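Side-chain contacts in probable GTP-binding protein EngB (Pyrococcus horikoshii, PDB 2CXX), which binds guanine nucleotides as a P-loop GTPase and is probably needed for normal cell division and septation: residues S15-R20 / D169-L174; I41-H46 / N176-V181; V127-N130 / K134-N137. All blocks are in the same frame, centred on the assembly; numbering follows the deposited sequence.

Contact 1: S15-R20 / D169-L174; sequences STLIYR and DNIERL. With GDP (guanosine-5'-diphosphate), chain D.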
loop_
_atom_site.group_PDB
_atom_site.type_symbol
_atom_site.label_atom_id
_atom_site.label_comp_id
_atom_site.label_asym_id
_atom_site.label_seq_id
_atom_site.Cartn_x
_atom_site.Cartn_y
_atom_site.Cartn_z
ATOM N N SER A 15 -6.595 5.945 2.139
ATOM C CA SER A 15 -7.976 6.334 1.821
ATOM C C SER A 15 -7.960 7.609 0.960
ATOM O O SER A 15 -8.794 7.738 0.047
ATOM C CB SER A 15 -8.814 6.547 3.095
ATOM O OG SER A 15 -8.210 7.554 3.886
ATOM N N THR A 16 -7.068 8.570 1.237
ATOM C CA THR A 16 -6.941 9.753 0.385
ATOM C C THR A 16 -6.587 9.375 -1.078
ATOM O O THR A 16 -7.176 9.879 -2.054
ATOM C CB THR A 16 -5.840 10.737 0.907
ATOM O OG1 THR A 16 -6.172 11.165 2.240
ATOM C CG2 THR A 16 -5.833 12.001 0.036
ATOM N N LEU A 17 -5.670 8.445 -1.253
ATOM C CA LEU A 17 -5.267 8.020 -2.606
ATOM C C LEU A 17 -6.465 7.363 -3.330
ATOM O O LEU A 17 -6.728 7.623 -4.487
ATOM C CB LEU A 17 -4.101 7.014 -2.514
ATOM C CG LEU A 17 -3.707 6.278 -3.786
ATOM C CD1 LEU A 17 -3.476 7.270 -4.945
ATOM C CD2 LEU A 17 -2.479 5.455 -3.506
ATOM N N ILE A 18 -7.195 6.501 -2.633
ATOM C CA ILE A 18 -8.345 5.835 -3.246
ATOM C C ILE A 18 -9.381 6.848 -3.686
ATOM O O ILE A 18 -10.005 6.690 -4.766
ATOM C CB ILE A 18 -8.964 4.817 -2.304
ATOM C CG1 ILE A 18 -8.023 3.615 -2.211
ATOM C CG2 ILE A 18 -10.342 4.362 -2.864
ATOM C CD1 ILE A 18 -8.368 2.576 -1.202
ATOM N N TYR A 19 -9.577 7.866 -2.867
ATOM C CA TYR A 19 -10.491 8.948 -3.256
ATOM C C TYR A 19 -9.952 9.698 -4.483
ATOM O O TYR A 19 -10.738 10.053 -5.367
ATOM C CB TYR A 19 -10.675 9.922 -2.074
ATOM C CG TYR A 19 -11.380 11.192 -2.470
ATOM C CD1 TYR A 19 -12.691 11.160 -2.920
ATOM C CD2 TYR A 19 -10.720 12.417 -2.450
ATOM C CE1 TYR A 19 -13.323 12.328 -3.347
ATOM C CE2 TYR A 19 -11.376 13.589 -2.878
ATOM C CZ TYR A 19 -12.651 13.505 -3.317
ATOM O OH TYR A 19 -13.249 14.653 -3.775
ATOM N N ARG A 20 -8.657 10.026 -4.524
ATOM C CA ARG A 20 -8.111 10.696 -5.731
ATOM C C ARG A 20 -8.296 9.863 -7.017
ATOM O O ARG A 20 -8.580 10.395 -8.106
ATOM C CB ARG A 20 -6.628 10.959 -5.580
ATOM C CG ARG A 20 -6.308 12.027 -4.640
ATOM C CD ARG A 20 -7.014 13.310 -5.037
ATOM N NE ARG A 20 -6.538 14.408 -4.215
ATOM C CZ ARG A 20 -6.794 15.675 -4.483
ATOM N NH1 ARG A 20 -7.521 15.972 -5.566
ATOM N NH2 ARG A 20 -6.339 16.627 -3.678
ATOM N N ASP A 169 -0.129 15.253 -7.298
ATOM C CA ASP A 169 1.082 14.965 -8.053
ATOM C C ASP A 169 1.244 13.482 -8.510
ATOM O O ASP A 169 1.258 12.582 -7.671
ATOM C CB ASP A 169 2.342 15.312 -7.227
ATOM C CG ASP A 169 2.429 16.786 -6.815
ATOM O OD1 ASP A 169 1.439 17.364 -6.375
ATOM O OD2 ASP A 169 3.525 17.373 -6.907
ATOM N N ASN A 170 1.391 13.247 -9.820
ATOM C CA ASN A 170 1.619 11.893 -10.390
ATOM C C ASN A 170 0.526 10.849 -10.208
ATOM O O ASN A 170 0.777 9.660 -10.420
ATOM C CB ASN A 170 2.937 11.296 -9.862
ATOM C CG ASN A 170 4.120 12.194 -10.121
ATOM O OD1 ASN A 170 4.196 12.826 -11.182
ATOM N ND2 ASN A 170 5.066 12.255 -9.171
ATOM N N ILE A 171 -0.660 11.260 -9.749
ATOM C CA ILE A 171 -1.766 10.320 -9.630
ATOM C C ILE A 171 -2.099 9.727 -10.986
ATOM O O ILE A 171 -2.369 8.533 -11.100
ATOM C CB ILE A 171 -3.013 11.018 -9.051
ATOM C CG1 ILE A 171 -2.682 11.497 -7.644
ATOM C CG2 ILE A 171 -4.220 10.083 -9.125
ATOM C CD1 ILE A 171 -2.507 10.369 -6.673
ATOM N N GLU A 172 -2.082 10.518 -12.061
ATOM C CA GLU A 172 -2.394 9.908 -13.351
ATOM C C GLU A 172 -1.341 8.880 -13.748
ATOM O O GLU A 172 -1.660 7.850 -14.370
ATOM C CB GLU A 172 -2.519 10.957 -14.466
ATOM C CG GLU A 172 -3.068 10.339 -15.746
ATOM C CD GLU A 172 -3.116 11.327 -16.914
ATOM O OE1 GLU A 172 -2.027 11.712 -17.407
ATOM O OE2 GLU A 172 -4.229 11.711 -17.338
ATOM N N ARG A 173 -0.081 9.138 -13.404
ATOM C CA ARG A 173 0.959 8.171 -13.754
ATOM C C ARG A 173 0.730 6.855 -12.971
ATOM O O ARG A 173 0.957 5.748 -13.499
ATOM C CB ARG A 173 2.360 8.744 -13.435
ATOM C CG ARG A 173 2.626 10.160 -13.945
ATOM C CD ARG A 173 4.125 10.533 -13.984
ATOM N NE ARG A 173 4.928 9.497 -14.635
ATOM C CZ ARG A 173 5.263 9.469 -15.929
ATOM N NH1 ARG A 173 4.876 10.437 -16.757
ATOM N NH2 ARG A 173 5.976 8.447 -16.393
ATOM N N LEU A 174 0.251 6.972 -11.715
ATOM C CA LEU A 174 0.010 5.801 -10.885
ATOM C C LEU A 174 -1.149 5.023 -11.501
ATOM O O LEU A 174 -1.109 3.809 -11.574
ATOM C CB LEU A 174 -0.273 6.198 -9.419
ATOM C CG LEU A 174 -0.763 5.064 -8.513
ATOM C CD1 LEU A 174 0.284 3.931 -8.524
ATOM C CD2 LEU A 174 -0.982 5.549 -7.100
HETATM P PB GDP D . -4.973 6.233 5.728
HETATM O O1B GDP D . -5.064 5.987 7.196
HETATM O O2B GDP D . -3.645 5.610 5.137
HETATM O O3B GDP D . -6.236 6.089 4.905
HETATM O O3A GDP D . -4.658 7.786 5.616
HETATM P PA GDP D . -5.435 9.122 5.213
HETATM O O1A GDP D . -5.776 9.092 3.775
HETATM O O2A GDP D . -6.708 9.309 6.118
HETATM O "O5'" GDP D . -4.323 10.269 5.359
HETATM C "C5'" GDP D . -3.800 10.307 6.653
HETATM C "C4'" GDP D . -3.130 11.664 6.903
HETATM O "O4'" GDP D . -2.080 11.911 5.867
HETATM C "C3'" GDP D . -3.990 12.875 6.781
HETATM O "O3'" GDP D . -3.985 13.973 7.703
HETATM C "C2'" GDP D . -3.930 13.240 5.282
HETATM O "O2'" GDP D . -4.213 14.681 5.115
HETATM C "C1'" GDP D . -2.413 13.127 5.104
HETATM N N9 GDP D . -1.976 12.899 3.719
HETATM C C8 GDP D . -2.461 11.955 2.787
HETATM N N7 GDP D . -1.803 12.054 1.683
HETATM C C5 GDP D . -0.865 13.045 1.808
HETATM C C6 GDP D . 0.139 13.607 0.961
HETATM O O6 GDP D . 0.308 13.227 -0.156
HETATM N N1 GDP D . 0.944 14.630 1.452
HETATM C C2 GDP D . 0.775 15.101 2.723
HETATM N N2 GDP D . 1.591 16.120 3.158
HETATM N N3 GDP D . -0.149 14.601 3.529
HETATM C C4 GDP D . -0.979 13.580 3.109
#
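L17 and L174 both hold CG anti to the backbone N (chi1 170° in each), and these torsions send the two forked ends toward each other, tip to tip. L17 CD1 comes 3.7 Å from L174 CD2, and L17 CD2 lies 3.9 Å from the same methyl, so a single branch of L174 meets both branches of L17. I171 places CG1 anti to its carbonyl carbon (chi1 -63°). L17 and I171 run antiparallel alongside each other, and I171 CD1 stands 3.7 Å from L17 CD1. R20 adds a looser touch at the margin, where its CB is 4.3 Å from I171 CD1. No hydrogen bond joins the two segments, and the packing is wholly apolar.

In the P-loop GTPase fold, helix 14-22 follows the phosphate-binding loop, and here it packs beside the start of the C-terminal helix 171-184 on one face of the sheet; L17 and L174 both rest on A128. The other end of segment 15-20 holds GDP. S15 N donates to O3B over 2.8 Å, while O1A is gripped twice by T16, from its N at 2.9 Å and from OG1 at 2.6 Å. S15 is also a predicted magnesium ligand, and R28 NH2 bonds its OG. The guanidinium of R20 turns from I171 to the carbonyls of the loop 165-166, NE bonding A165 O and NH2 bonding K166 O; K166 N of the same loop reaches the nucleotide.

Contact 2: I41-H46 / N176-V181; sequences IEWKNH and NRIFEV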
loop_
_atom_site.group_PDB
_atom_site.type_symbol
_atom_site.label_atom_id
_atom_site.label_comp_id
_atom_site.label_asym_id
_atom_site.label_seq_id
_atom_site.Cartn_x
_atom_site.Cartn_y
_atom_site.Cartn_z
ATOM N N ILE A 41 -14.688 -1.544 -3.284
ATOM C CA ILE A 41 -15.050 -0.303 -3.993
ATOM C C ILE A 41 -15.177 -0.535 -5.512
ATOM O O ILE A 41 -14.267 -1.095 -6.157
ATOM C CB ILE A 41 -13.957 0.785 -3.693
ATOM C CG1 ILE A 41 -13.883 1.044 -2.184
ATOM C CG2 ILE A 41 -14.256 2.133 -4.433
ATOM C CD1 ILE A 41 -12.410 1.324 -1.750
ATOM N N GLU A 42 -16.297 -0.113 -6.090
ATOM C CA GLU A 42 -16.436 -0.196 -7.529
ATOM C C GLU A 42 -15.694 0.970 -8.181
ATOM O O GLU A 42 -15.941 2.128 -7.866
ATOM C CB GLU A 42 -17.903 -0.202 -7.917
ATOM C CG GLU A 42 -18.563 -1.481 -7.471
ATOM C CD GLU A 42 -20.076 -1.447 -7.456
ATOM O OE1 GLU A 42 -20.642 -2.553 -7.284
ATOM O OE2 GLU A 42 -20.691 -0.370 -7.591
ATOM N N TRP A 43 -14.761 0.678 -9.081
ATOM C CA TRP A 43 -13.944 1.720 -9.770
ATOM C C TRP A 43 -14.241 1.499 -11.244
ATOM O O TRP A 43 -13.507 0.779 -11.963
ATOM C CB TRP A 43 -12.433 1.476 -9.479
ATOM C CG TRP A 43 -11.522 2.539 -10.007
ATOM C CD1 TRP A 43 -11.869 3.810 -10.385
ATOM C CD2 TRP A 43 -10.110 2.445 -10.165
ATOM N NE1 TRP A 43 -10.752 4.513 -10.755
ATOM C CE2 TRP A 43 -9.656 3.702 -10.632
ATOM C CE3 TRP A 43 -9.189 1.427 -9.942
ATOM C CZ2 TRP A 43 -8.297 3.978 -10.877
ATOM C CZ3 TRP A 43 -7.827 1.698 -10.181
ATOM C CH2 TRP A 43 -7.409 2.980 -10.644
ATOM N N LYS A 44 -15.255 2.231 -11.719
ATOM C CA LYS A 44 -15.791 2.020 -13.064
ATOM C C LYS A 44 -16.064 0.527 -13.165
ATOM O O LYS A 44 -16.807 0.030 -12.322
ATOM C CB LYS A 44 -14.851 2.552 -14.149
ATOM C CG LYS A 44 -14.720 4.073 -14.072
ATOM C CD LYS A 44 -13.921 4.663 -15.215
ATOM C CE LYS A 44 -13.840 6.177 -15.094
ATOM N NZ LYS A 44 -13.325 6.805 -16.371
ATOM N N ASN A 45 -15.451 -0.208 -14.111
ATOM C CA ASN A 45 -15.732 -1.626 -14.254
ATOM C C ASN A 45 -14.820 -2.584 -13.497
ATOM O O ASN A 45 -14.934 -3.811 -13.636
ATOM C CB ASN A 45 -15.774 -1.966 -15.748
ATOM C CG ASN A 45 -14.512 -1.541 -16.497
ATOM O OD1 ASN A 45 -13.856 -0.492 -16.200
ATOM N ND2 ASN A 45 -14.157 -2.345 -17.497
ATOM N N HIS A 46 -13.925 -2.005 -12.697
ATOM C CA HIS A 46 -12.930 -2.738 -11.868
ATOM C C HIS A 46 -13.328 -2.682 -10.408
ATOM O O HIS A 46 -14.245 -1.958 -10.022
ATOM C CB HIS A 46 -11.562 -2.116 -12.030
ATOM C CG HIS A 46 -11.074 -2.176 -13.429
ATOM N ND1 HIS A 46 -10.755 -3.359 -14.059
ATOM C CD2 HIS A 46 -10.933 -1.202 -14.353
ATOM C CE1 HIS A 46 -10.433 -3.108 -15.318
ATOM N NE2 HIS A 46 -10.535 -1.804 -15.521
ATOM N N ASN A 176 -2.035 5.012 -14.655
ATOM C CA ASN A 176 -1.541 4.358 -15.883
ATOM C C ASN A 176 -0.750 3.109 -15.565
ATOM O O ASN A 176 -0.912 2.119 -16.196
ATOM C CB ASN A 176 -0.628 5.301 -16.652
ATOM C CG ASN A 176 -1.357 6.476 -17.223
ATOM O OD1 ASN A 176 -2.567 6.403 -17.490
ATOM N ND2 ASN A 176 -0.631 7.582 -17.432
ATOM N N ARG A 177 0.115 3.178 -14.556
ATOM C CA ARG A 177 0.901 2.001 -14.147
ATOM C C ARG A 177 -0.011 0.820 -13.757
ATOM O O ARG A 177 0.204 -0.313 -14.150
ATOM C CB ARG A 177 1.822 2.376 -12.963
ATOM C CG ARG A 177 2.838 1.293 -12.470
ATOM C CD ARG A 177 4.158 1.228 -13.211
ATOM N NE ARG A 177 3.997 0.476 -14.445
ATOM C CZ ARG A 177 4.330 -0.805 -14.648
ATOM N NH1 ARG A 177 4.884 -1.545 -13.717
ATOM N NH2 ARG A 177 4.032 -1.369 -15.814
ATOM N N ILE A 178 -0.995 1.072 -12.915
ATOM C CA ILE A 178 -1.920 0.058 -12.477
ATOM C C ILE A 178 -2.557 -0.634 -13.672
ATOM O O ILE A 178 -2.612 -1.856 -13.730
ATOM C CB ILE A 178 -3.028 0.693 -11.633
ATOM C CG1 ILE A 178 -2.439 1.111 -10.314
ATOM C CG2 ILE A 178 -4.228 -0.262 -11.481
ATOM C CD1 ILE A 178 -3.483 1.812 -9.435
ATOM N N PHE A 179 -3.037 0.148 -14.634
ATOM C CA PHE A 179 -3.667 -0.488 -15.764
ATOM C C PHE A 179 -2.724 -1.165 -16.692
ATOM O O PHE A 179 -3.053 -2.176 -17.282
ATOM C CB PHE A 179 -4.594 0.497 -16.458
ATOM C CG PHE A 179 -5.817 0.723 -15.649
ATOM C CD1 PHE A 179 -6.058 1.928 -15.044
ATOM C CD2 PHE A 179 -6.664 -0.348 -15.369
ATOM C CE1 PHE A 179 -7.113 2.073 -14.168
ATOM C CE2 PHE A 179 -7.709 -0.202 -14.495
ATOM C CZ PHE A 179 -7.930 1.014 -13.892
ATOM N N GLU A 180 -1.510 -0.665 -16.748
ATOM C CA GLU A 180 -0.489 -1.261 -17.607
ATOM C C GLU A 180 -0.137 -2.628 -16.998
ATOM O O GLU A 180 -0.101 -3.660 -17.687
ATOM C CB GLU A 180 0.664 -0.290 -17.597
ATOM C CG GLU A 180 1.787 -0.441 -18.502
ATOM C CD GLU A 180 2.731 0.712 -18.277
ATOM O OE1 GLU A 180 2.410 1.840 -18.718
ATOM O OE2 GLU A 180 3.768 0.523 -17.599
ATOM N N VAL A 181 0.118 -2.665 -15.689
ATOM C CA VAL A 181 0.408 -3.952 -15.050
ATOM C C VAL A 181 -0.711 -4.957 -15.265
ATOM O O VAL A 181 -0.431 -6.124 -15.560
ATOM C CB VAL A 181 0.639 -3.840 -13.528
ATOM C CG1 VAL A 181 0.755 -5.276 -12.913
ATOM C CG2 VAL A 181 1.877 -3.008 -13.272
#
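On the helix that brings I178 and F179 to W43 and H46, E180 OE2 is gripped by two nitrogens of R177: NH2 forms a salt bridge at 2.6 Å, and NE adds a weak hydrogen bond at 3.2 Å. Across the contact itself the evidence is aromatic. F179, with CG beside its backbone N (chi1 -73°), brings CE1 and CZ to the indole and CE2 to the imidazole. Its CZ stands over one face of the W43 indole, toward the rim, and F179 CE1 lies 3.7 Å from W43 CH2. F179 CE2 lies over a face of the imidazole, 3.4 Å from H46 CD2. Both pairs are oblique, with planes at 46° for W43 and 42° for H46, and the three rings form an aromatic cluster. I178 CD1 meets the indole at its edge, 4.3 Å from W43 CH2. W43 and H46 are the end residues of a type II' turn, and the first side-chain bonds of both point toward the helix; H46 ND1 is held by A2 N. The contact thus joins the hairpin of strands 39-43 and 46-50 to helix 171-184: W43 also packs on T22 of helix 14-22, while I178 touches I126 of strand 125-130.

Contact 3: V127-N130 / K134-N137; sequences VAVN and KIKN. With GDP (guanosine-5'-diphosphate), chain D.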
loop_
_atom_site.group_PDB
_atom_site.type_symbol
_atom_site.label_atom_id
_atom_site.label_comp_id
_atom_site.label_asym_id
_atom_site.label_seq_id
_atom_site.Cartn_x
_atom_site.Cartn_y
_atom_site.Cartn_z
ATOM N N VAL A 127 4.384 0.041 -5.599
ATOM C CA VAL A 127 4.488 0.762 -4.348
ATOM C C VAL A 127 4.198 2.218 -4.625
ATOM O O VAL A 127 4.970 2.867 -5.335
ATOM C CB VAL A 127 5.926 0.651 -3.750
ATOM C CG1 VAL A 127 6.046 1.510 -2.457
ATOM C CG2 VAL A 127 6.249 -0.822 -3.491
ATOM N N ALA A 128 3.104 2.747 -4.066
ATOM C CA ALA A 128 2.773 4.173 -4.216
ATOM C C ALA A 128 3.554 4.887 -3.086
ATOM O O ALA A 128 3.245 4.712 -1.919
ATOM C CB ALA A 128 1.260 4.399 -4.017
ATOM N N VAL A 129 4.568 5.670 -3.434
ATOM C CA VAL A 129 5.373 6.360 -2.433
ATOM C C VAL A 129 4.709 7.730 -2.213
ATOM O O VAL A 129 4.972 8.714 -2.902
ATOM C CB VAL A 129 6.825 6.457 -2.906
ATOM C CG1 VAL A 129 7.647 7.134 -1.786
ATOM C CG2 VAL A 129 7.376 4.996 -3.207
ATOM N N ASN A 130 3.855 7.772 -1.206
ATOM C CA ASN A 130 3.028 8.929 -0.959
ATOM C C ASN A 130 3.700 9.972 -0.093
ATOM O O ASN A 130 4.721 9.713 0.550
ATOM C CB ASN A 130 1.699 8.473 -0.329
ATOM C CG ASN A 130 0.609 9.551 -0.399
ATOM O OD1 ASN A 130 0.542 10.284 -1.373
ATOM N ND2 ASN A 130 -0.267 9.619 0.602
ATOM N N LYS A 134 6.553 16.113 1.061
ATOM C CA LYS A 134 7.309 16.212 2.317
ATOM C C LYS A 134 8.717 15.642 2.141
ATOM O O LYS A 134 9.527 15.674 3.079
ATOM C CB LYS A 134 6.606 15.356 3.407
ATOM C CG LYS A 134 5.105 15.641 3.637
ATOM C CD LYS A 134 4.483 14.749 4.754
ATOM C CE LYS A 134 4.941 15.140 6.129
ATOM N NZ LYS A 134 4.534 14.108 7.198
ATOM N N ILE A 135 8.988 15.068 0.967
ATOM C CA ILE A 135 10.258 14.386 0.720
ATOM C C ILE A 135 11.273 15.212 -0.037
ATOM O O ILE A 135 11.063 15.540 -1.182
ATOM C CB ILE A 135 10.016 13.054 -0.088
ATOM C CG1 ILE A 135 8.894 12.240 0.618
ATOM C CG2 ILE A 135 11.326 12.281 -0.196
ATOM C CD1 ILE A 135 8.412 11.041 -0.123
ATOM N N LYS A 136 12.385 15.521 0.625
ATOM C CA LYS A 136 13.452 16.304 0.011
ATOM C C LYS A 136 14.275 15.531 -1.016
ATOM O O LYS A 136 14.690 16.130 -1.986
ATOM C CB LYS A 136 14.397 16.886 1.063
ATOM C CG LYS A 136 15.618 16.037 1.318
ATOM C CD LYS A 136 16.931 16.866 1.267
ATOM C CE LYS A 136 18.054 16.160 0.499
ATOM N NZ LYS A 136 18.067 16.497 -0.982
ATOM N N ASN A 137 14.492 14.226 -0.836
ATOM C CA ASN A 137 15.259 13.464 -1.843
ATOM C C ASN A 137 14.517 12.175 -2.153
ATOM O O ASN A 137 14.796 11.114 -1.604
ATOM C CB ASN A 137 16.685 13.163 -1.348
ATOM C CG ASN A 137 17.625 12.624 -2.483
ATOM O OD1 ASN A 137 17.172 12.161 -3.545
ATOM N ND2 ASN A 137 18.956 12.701 -2.232
HETATM P PB GDP D . -4.973 6.233 5.728
HETATM O O1B GDP D . -5.064 5.987 7.196
HETATM O O2B GDP D . -3.645 5.610 5.137
HETATM O O3B GDP D . -6.236 6.089 4.905
HETATM O O3A GDP D . -4.658 7.786 5.616
HETATM P PA GDP D . -5.435 9.122 5.213
HETATM O O1A GDP D . -5.776 9.092 3.775
HETATM O O2A GDP D . -6.708 9.309 6.118
HETATM O "O5'" GDP D . -4.323 10.269 5.359
HETATM C "C5'" GDP D . -3.800 10.307 6.653
HETATM C "C4'" GDP D . -3.130 11.664 6.903
HETATM O "O4'" GDP D . -2.080 11.911 5.867
HETATM C "C3'" GDP D . -3.990 12.875 6.781
HETATM O "O3'" GDP D . -3.985 13.973 7.703
HETATM C "C2'" GDP D . -3.930 13.240 5.282
HETATM O "O2'" GDP D . -4.213 14.681 5.115
HETATM C "C1'" GDP D . -2.413 13.127 5.104
HETATM N N9 GDP D . -1.976 12.899 3.719
HETATM C C8 GDP D . -2.461 11.955 2.787
HETATM N N7 GDP D . -1.803 12.054 1.683
HETATM C C5 GDP D . -0.865 13.045 1.808
HETATM C C6 GDP D . 0.139 13.607 0.961
HETATM O O6 GDP D . 0.308 13.227 -0.156
HETATM N N1 GDP D . 0.944 14.630 1.452
HETATM C C2 GDP D . 0.775 15.101 2.723
HETATM N N2 GDP D . 1.591 16.120 3.158
HETATM N N3 GDP D . -0.149 14.601 3.529
HETATM C C4 GDP D . -0.979 13.580 3.109
#
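The NKxD guanine-recognition motif starts at N130, the end of strand 125-130, and the chain just beyond it folds back so that I135 packs on V129 and N130. I135 CD1 makes both touches, at 4.0 Å from N130 O and 4.3 Å from V129 CG1. The side chain of N130 points the other way, to the nucleotide: with CG anti to the backbone N (chi1 -164°), its ND2 comes 3.1 Å from N7 of GDP. That amide is fixed by the protein, since ND2 bonds V12 O of the P-loop and OD1 accepts from A165 N. Replacing N130 by a leucine would probably leave V12 O and A165 N without their mates and N7 without the amide nitrogen that faces it. K134 borders the other end of the base, its CD 3.6 Å from GDP N2, while D133 OD1 hydrogen-bonds the nucleotide. The strand itself runs between 85-91 and 160-162, A128 bonding the backbone of L88 and V90 and V129 that of I161, while the V129 side chain packs on F160 and I135 touches V141 of helix 138-149.

From the N terminus, helix 14-22 opens contact 1 and strand 39-43 opens contact 2; their partners follow in the same order on helix 171-184, so the two long loops cross. Contact 3 closes a very short loop, from strand 125-130 to the loop before helix 138-149, and is nested inside both. Contacts 1 and 2 thus tie successive parts of the C-terminal helix to the first helix and to the edge hairpin, and they touch where I18 CG2 meets I41 CD1 at 3.8 Å. Contacts 1 and 3 meet at A128 and share GDP, phosphates at one and base at the other. Contacts 2 and 3, with centres about 22 Å apart, do not touch but reach the same sheet.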